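Local atomic coordinates of enoyl-CoA hydratase subunit II (Geobacillus kaustophilus, PDB entry 2EJ5), a protein that probably adds water to the double bond of enoyl-CoA thioesters, as a trimeric member of the enoyl-CoA hydratase/isomerase family, possibly in phenylacetic acid breakdown. Residues Q30-V35 with R80-P85; L112-D117 with A140-Y145. All coordinates share one frame; numbering follows the deposited sequence.

Contact 1: Q30-V35 with R80-P85; sequences QMNAEV and RSRYAP
Asn32 reaches out from helix 29-44 and meets two neighbours on helix 75-92 at once, Arg82 and Tyr83. Its amide sits at the edge of the Arg82 guanidinium, the two planes turned 48° from one another, and at the same time lies over one face of the Tyr83 phenol ring, tilted 62° to it. The stem of the side chain is close in as well: Asn32 CB is 3.6 Å from Arg82 O, and Asn32 CG is 4.0 Å from Arg82 CB. The backbones come closest here, with the CA atoms of Asn32 and Arg82 5.8 Å apart. A bend at chi3 (50°) swings the Arg82 guanidinium back alongside the tyrosine, so that Tyr83 CE2 stands 3.7 Å above the guanidinium plane, toward its rim. Farther out, one carboxylate oxygen, Glu64 OE1, holds both side chains, through a salt bridge to Arg82 NH2 and a hydrogen bond with Tyr83 OH, while Phe27 packs edge-to-face with the tyrosine ring. Asn32 thus joins the two helices of this crotonase-family domain by placing a buried, neutral amide beside an arginine whose charge is probably balanced at least in part by Glu64.

Contact 2: L112-D117 with A140-Y145; sequences LALACD and AGHLYY
Two CH-pi contacts carry the approach of Leu114 and Ala115 to His142 and Tyr145. Leu114 CD1 stands over the centre of the His142 imidazole, 3.7 Å above its plane, with His142 NE2 as the nearest ring atom. The leucine reaches it with CG beside the backbone N (chi1 -58°), while the histidine holds its own CG anti to N (chi1 -156°). In the second pair it is the backbone carbon that faces the ring: Ala115 CA lies 4.0 Å from the Tyr145 ring centroid, only 4° off the normal.

Apolar contact fills in around them, with Ala115 CB 3.7 Å from Tyr145 CE2 and Leu114 CB 4.1 Å from Tyr145 CB. The contact packs the last turn of helix 108-115 against the first turn of helix 142-150; in crotonase-fold relatives the other end of the former helix supplies an oxyanion-hole NH.

The polar link is a water that donates to Ala115 O (2.7 Å) and also hydrogen-bonds Tyr145 OH (3.1 Å). A leucine in place of Tyr145 would probably cost Ala115 the flat ring face it packs on and leave this water without its hydroxyl mate. At the start of the second helix, Gly141 is the N-cap; its carbonyl accepts from the N atoms of Tyr144 and Tyr145, and its own N is hydrogen-bonded to Glu226 of the second subunit.

Both contacts are buried, but contact 2 lies deeper, its centre about 8 Å from the centre of the chain, against about 16 Å for the centre of contact 1. Their four segments lie on four different helices, and helix 75-92 ties them together: it provides one side of contact 1, and farther along Met87, Leu90 and His91 pack on Ala115 and Tyr145. The two also touch directly, Tyr83 CD1 lying 3.8 Å from Ala140 CB, and Phe27 meets both Tyr83 and Leu112. Their chemistry differs. Contact 1 is an amide set among a cation and an aromatic ring, with a carboxylate behind them; contact 2 is mainly aliphatic groups on ring faces. The second subunit hydrogen-bonds 140-145 and packs on Arg80.

Contact 1: Q30-V35 with R80-P85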
loop_
_atom_site.group_PDB
_atom_site.type_symbol
_atom_site.label_atom_id
_atom_site.label_comp_id
_atom_site.label_asym_id
_atom_site.label_seq_id
_atom_site.Cartn_x
_atom_site.Cartn_y
_atom_site.Cartn_z
ATOM N N GLN A 30 18.279 -0.128 29.220
ATOM C CA GLN A 30 19.485 -0.809 28.759
ATOM C C GLN A 30 19.247 -1.872 27.659
ATOM O O GLN A 30 20.137 -2.083 26.856
ATOM C CB GLN A 30 20.383 -1.333 29.901
ATOM C CG GLN A 30 20.026 -2.667 30.506
ATOM C CD GLN A 30 21.059 -3.124 31.535
ATOM O OE1 GLN A 30 22.185 -3.553 31.190
ATOM N NE2 GLN A 30 20.689 -3.029 32.810
ATOM N N MET A 31 18.078 -2.511 27.630
ATOM C CA MET A 31 17.712 -3.381 26.495
ATOM C C MET A 31 17.672 -2.544 25.236
ATOM O O MET A 31 18.214 -2.946 24.233
ATOM C CB MET A 31 16.383 -4.123 26.681
ATOM C CG MET A 31 16.100 -5.152 25.516
ATOM S SD MET A 31 14.514 -6.000 25.461
ATOM C CE MET A 31 14.781 -6.727 23.893
ATOM N N ASN A 32 17.020 -1.385 25.304
ATOM C CA ASN A 32 17.016 -0.455 24.186
ATOM C C ASN A 32 18.417 -0.111 23.748
ATOM O O ASN A 32 18.724 -0.137 22.574
ATOM C CB ASN A 32 16.226 0.826 24.514
ATOM C CG ASN A 32 14.759 0.615 24.451
ATOM O OD1 ASN A 32 14.232 0.122 23.441
ATOM N ND2 ASN A 32 14.063 0.961 25.523
ATOM N N ALA A 33 19.272 0.240 24.714
ATOM C CA ALA A 33 20.619 0.613 24.413
ATOM C C ALA A 33 21.460 -0.533 23.856
ATOM O O ALA A 33 22.320 -0.308 23.004
ATOM C CB ALA A 33 21.286 1.192 25.667
ATOM N N GLU A 34 21.260 -1.739 24.379
ATOM C CA GLU A 34 22.071 -2.895 23.946
ATOM C C GLU A 34 21.669 -3.320 22.535
ATOM O O GLU A 34 22.511 -3.613 21.714
ATOM C CB GLU A 34 21.947 -4.059 24.934
ATOM C CG GLU A 34 22.532 -3.703 26.332
ATOM C CD GLU A 34 22.478 -4.842 27.324
ATOM O OE1 GLU A 34 21.575 -5.704 27.208
ATOM O OE2 GLU A 34 23.350 -4.859 28.244
ATOM N N VAL A 35 20.368 -3.305 22.252
ATOM C CA VAL A 35 19.891 -3.685 20.918
ATOM C C VAL A 35 20.474 -2.735 19.876
ATOM O O VAL A 35 20.934 -3.185 18.833
ATOM C CB VAL A 35 18.367 -3.754 20.869
ATOM C CG1 VAL A 35 17.864 -3.825 19.392
ATOM C CG2 VAL A 35 17.843 -4.974 21.665
ATOM N N ARG A 80 11.925 9.327 22.541
ATOM C CA ARG A 80 13.047 9.951 21.832
ATOM C C ARG A 80 14.399 9.523 22.374
ATOM O O ARG A 80 15.365 9.430 21.623
ATOM C CB ARG A 80 12.910 11.486 21.692
ATOM C CG ARG A 80 13.256 12.314 22.890
ATOM C CD ARG A 80 13.168 13.842 22.552
ATOM N NE ARG A 80 11.943 14.192 21.824
ATOM C CZ ARG A 80 10.761 14.414 22.396
ATOM N NH1 ARG A 80 10.624 14.324 23.711
ATOM N NH2 ARG A 80 9.710 14.729 21.650
ATOM N N SER A 81 14.483 9.228 23.666
ATOM C CA SER A 81 15.803 8.923 24.226
ATOM C C SER A 81 16.202 7.445 24.170
ATOM O O SER A 81 17.378 7.129 23.998
ATOM C CB SER A 81 15.892 9.420 25.660
ATOM O OG SER A 81 15.031 8.645 26.456
ATOM N N ARG A 82 15.226 6.559 24.316
ATOM C CA ARG A 82 15.443 5.112 24.296
ATOM C C ARG A 82 15.133 4.453 22.935
ATOM O O ARG A 82 15.983 3.726 22.364
ATOM C CB ARG A 82 14.594 4.459 25.388
ATOM C CG ARG A 82 15.095 4.716 26.839
ATOM C CD ARG A 82 14.065 4.231 27.881
ATOM N NE ARG A 82 13.656 2.866 27.595
ATOM C CZ ARG A 82 12.615 2.233 28.120
ATOM N NH1 ARG A 82 11.819 2.809 29.016
ATOM N NH2 ARG A 82 12.340 0.997 27.724
ATOM N N TYR A 83 13.909 4.673 22.436
ATOM C CA TYR A 83 13.401 3.905 21.277
ATOM C C TYR A 83 13.874 4.450 19.934
ATOM O O TYR A 83 14.161 3.682 19.041
ATOM C CB TYR A 83 11.865 3.819 21.307
ATOM C CG TYR A 83 11.314 2.848 22.303
ATOM C CD1 TYR A 83 10.959 1.545 21.924
ATOM C CD2 TYR A 83 11.154 3.215 23.650
ATOM C CE1 TYR A 83 10.456 0.616 22.855
ATOM C CE2 TYR A 83 10.646 2.289 24.596
ATOM C CZ TYR A 83 10.306 0.999 24.186
ATOM O OH TYR A 83 9.772 0.126 25.108
ATOM N N ALA A 84 13.937 5.775 19.784
ATOM C CA ALA A 84 14.389 6.400 18.527
ATOM C C ALA A 84 15.774 5.916 18.041
ATOM O O ALA A 84 15.896 5.507 16.885
ATOM C CB ALA A 84 14.303 7.958 18.595
ATOM N N PRO A 85 16.808 5.913 18.915
ATOM C CA PRO A 85 18.112 5.377 18.475
ATOM C C PRO A 85 18.093 3.907 17.997
ATOM O O PRO A 85 18.819 3.558 17.039
ATOM C CB PRO A 85 18.988 5.500 19.728
ATOM C CG PRO A 85 18.375 6.593 20.513
ATOM C CD PRO A 85 16.886 6.416 20.304
#

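Contact 2: L112-D117 with A140-Y145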
loop_
_atom_site.group_PDB
_atom_site.type_symbol
_atom_site.label_atom_id
_atom_site.label_comp_id
_atom_site.label_asym_id
_atom_site.label_seq_id
_atom_site.Cartn_x
_atom_site.Cartn_y
_atom_site.Cartn_z
ATOM N N LEU A 112 8.643 -3.685 16.884
ATOM C CA LEU A 112 9.948 -4.230 16.510
ATOM C C LEU A 112 9.804 -5.285 15.385
ATOM O O LEU A 112 10.574 -5.273 14.427
ATOM C CB LEU A 112 10.637 -4.885 17.741
ATOM C CG LEU A 112 12.049 -5.407 17.461
ATOM C CD1 LEU A 112 12.992 -4.309 17.037
ATOM C CD2 LEU A 112 12.623 -6.104 18.716
ATOM N N ALA A 113 8.841 -6.193 15.528
ATOM C CA ALA A 113 8.643 -7.237 14.512
ATOM C C ALA A 113 8.277 -6.641 13.126
ATOM O O ALA A 113 8.790 -7.068 12.090
ATOM C CB ALA A 113 7.603 -8.253 14.975
ATOM N N LEU A 114 7.418 -5.614 13.123
ATOM C CA LEU A 114 7.002 -4.968 11.878
ATOM C C LEU A 114 8.164 -4.259 11.188
ATOM O O LEU A 114 8.151 -4.090 9.954
ATOM C CB LEU A 114 5.897 -3.945 12.187
ATOM C CG LEU A 114 4.614 -4.415 12.857
ATOM C CD1 LEU A 114 3.635 -3.224 13.041
ATOM C CD2 LEU A 114 3.947 -5.556 12.036
ATOM N N ALA A 115 9.156 -3.804 11.973
ATOM C CA ALA A 115 10.319 -3.093 11.412
ATOM C C ALA A 115 11.357 -4.015 10.762
ATOM O O ALA A 115 12.273 -3.544 10.050
ATOM C CB ALA A 115 11.000 -2.182 12.473
ATOM N N CYS A 116 11.250 -5.323 11.022
ATOM C CA CYS A 116 12.182 -6.285 10.422
ATOM C C CYS A 116 11.800 -6.595 8.986
ATOM O O CYS A 116 10.700 -6.297 8.574
ATOM C CB CYS A 116 12.240 -7.566 11.259
ATOM S SG CYS A 116 12.982 -7.222 12.917
ATOM N N ASP A 117 12.711 -7.208 8.234
ATOM C CA ASP A 117 12.492 -7.467 6.795
ATOM C C ASP A 117 11.612 -8.695 6.543
ATOM O O ASP A 117 10.824 -8.723 5.567
ATOM C CB ASP A 117 13.838 -7.663 6.063
ATOM C CG ASP A 117 14.791 -6.506 6.281
ATOM O OD1 ASP A 117 14.376 -5.336 6.073
ATOM O OD2 ASP A 117 15.965 -6.763 6.638
ATOM N N ALA A 140 7.131 3.565 18.610
ATOM C CA ALA A 140 8.388 2.999 18.068
ATOM C C ALA A 140 8.228 2.691 16.567
ATOM O O ALA A 140 8.704 1.642 16.070
ATOM C CB ALA A 140 8.772 1.704 18.838
ATOM N N GLY A 141 7.532 3.567 15.844
ATOM C CA GLY A 141 7.485 3.444 14.383
ATOM C C GLY A 141 6.288 2.688 13.839
ATOM O O GLY A 141 6.136 2.608 12.624
ATOM N N HIS A 142 5.420 2.195 14.731
ATOM C CA HIS A 142 4.356 1.268 14.417
ATOM C C HIS A 142 3.509 1.744 13.232
ATOM O O HIS A 142 3.333 1.024 12.288
ATOM C CB HIS A 142 3.434 1.114 15.627
ATOM C CG HIS A 142 2.674 -0.171 15.662
ATOM N ND1 HIS A 142 1.471 -0.354 15.010
ATOM C CD2 HIS A 142 2.907 -1.316 16.342
ATOM C CE1 HIS A 142 1.017 -1.570 15.250
ATOM N NE2 HIS A 142 1.859 -2.166 16.074
ATOM N N LEU A 143 2.996 2.974 13.319
ATOM C CA LEU A 143 2.112 3.516 12.310
ATOM C C LEU A 143 2.815 4.040 11.058
ATOM O O LEU A 143 2.159 4.481 10.120
ATOM C CB LEU A 143 1.179 4.570 12.931
ATOM C CG LEU A 143 0.268 4.020 14.042
ATOM C CD1 LEU A 143 -0.487 5.217 14.657
ATOM C CD2 LEU A 143 -0.682 2.972 13.560
ATOM N N TYR A 144 4.139 3.980 11.044
ATOM C CA TYR A 144 4.874 4.244 9.819
ATOM C C TYR A 144 4.945 2.929 9.052
ATOM O O TYR A 144 4.704 2.884 7.838
ATOM C CB TYR A 144 6.300 4.759 10.120
ATOM C CG TYR A 144 7.022 5.208 8.859
ATOM C CD1 TYR A 144 6.860 6.515 8.344
ATOM C CD2 TYR A 144 7.852 4.311 8.156
ATOM C CE1 TYR A 144 7.530 6.924 7.173
ATOM C CE2 TYR A 144 8.513 4.704 6.981
ATOM C CZ TYR A 144 8.352 6.000 6.497
ATOM O OH TYR A 144 9.015 6.363 5.314
ATOM N N TYR A 145 5.271 1.836 9.761
ATOM C CA TYR A 145 5.388 0.538 9.095
ATOM C C TYR A 145 4.082 -0.102 8.692
ATOM O O TYR A 145 3.972 -0.710 7.614
ATOM C CB TYR A 145 6.147 -0.438 9.995
ATOM C CG TYR A 145 7.583 0.028 10.170
ATOM C CD1 TYR A 145 8.448 0.038 9.096
ATOM C CD2 TYR A 145 8.046 0.496 11.395
ATOM C CE1 TYR A 145 9.776 0.500 9.239
ATOM C CE2 TYR A 145 9.364 0.975 11.546
ATOM C CZ TYR A 145 10.217 0.952 10.471
ATOM O OH TYR A 145 11.538 1.404 10.594
HETATM O O HOH W 1 13.286 -1.026 9.667
#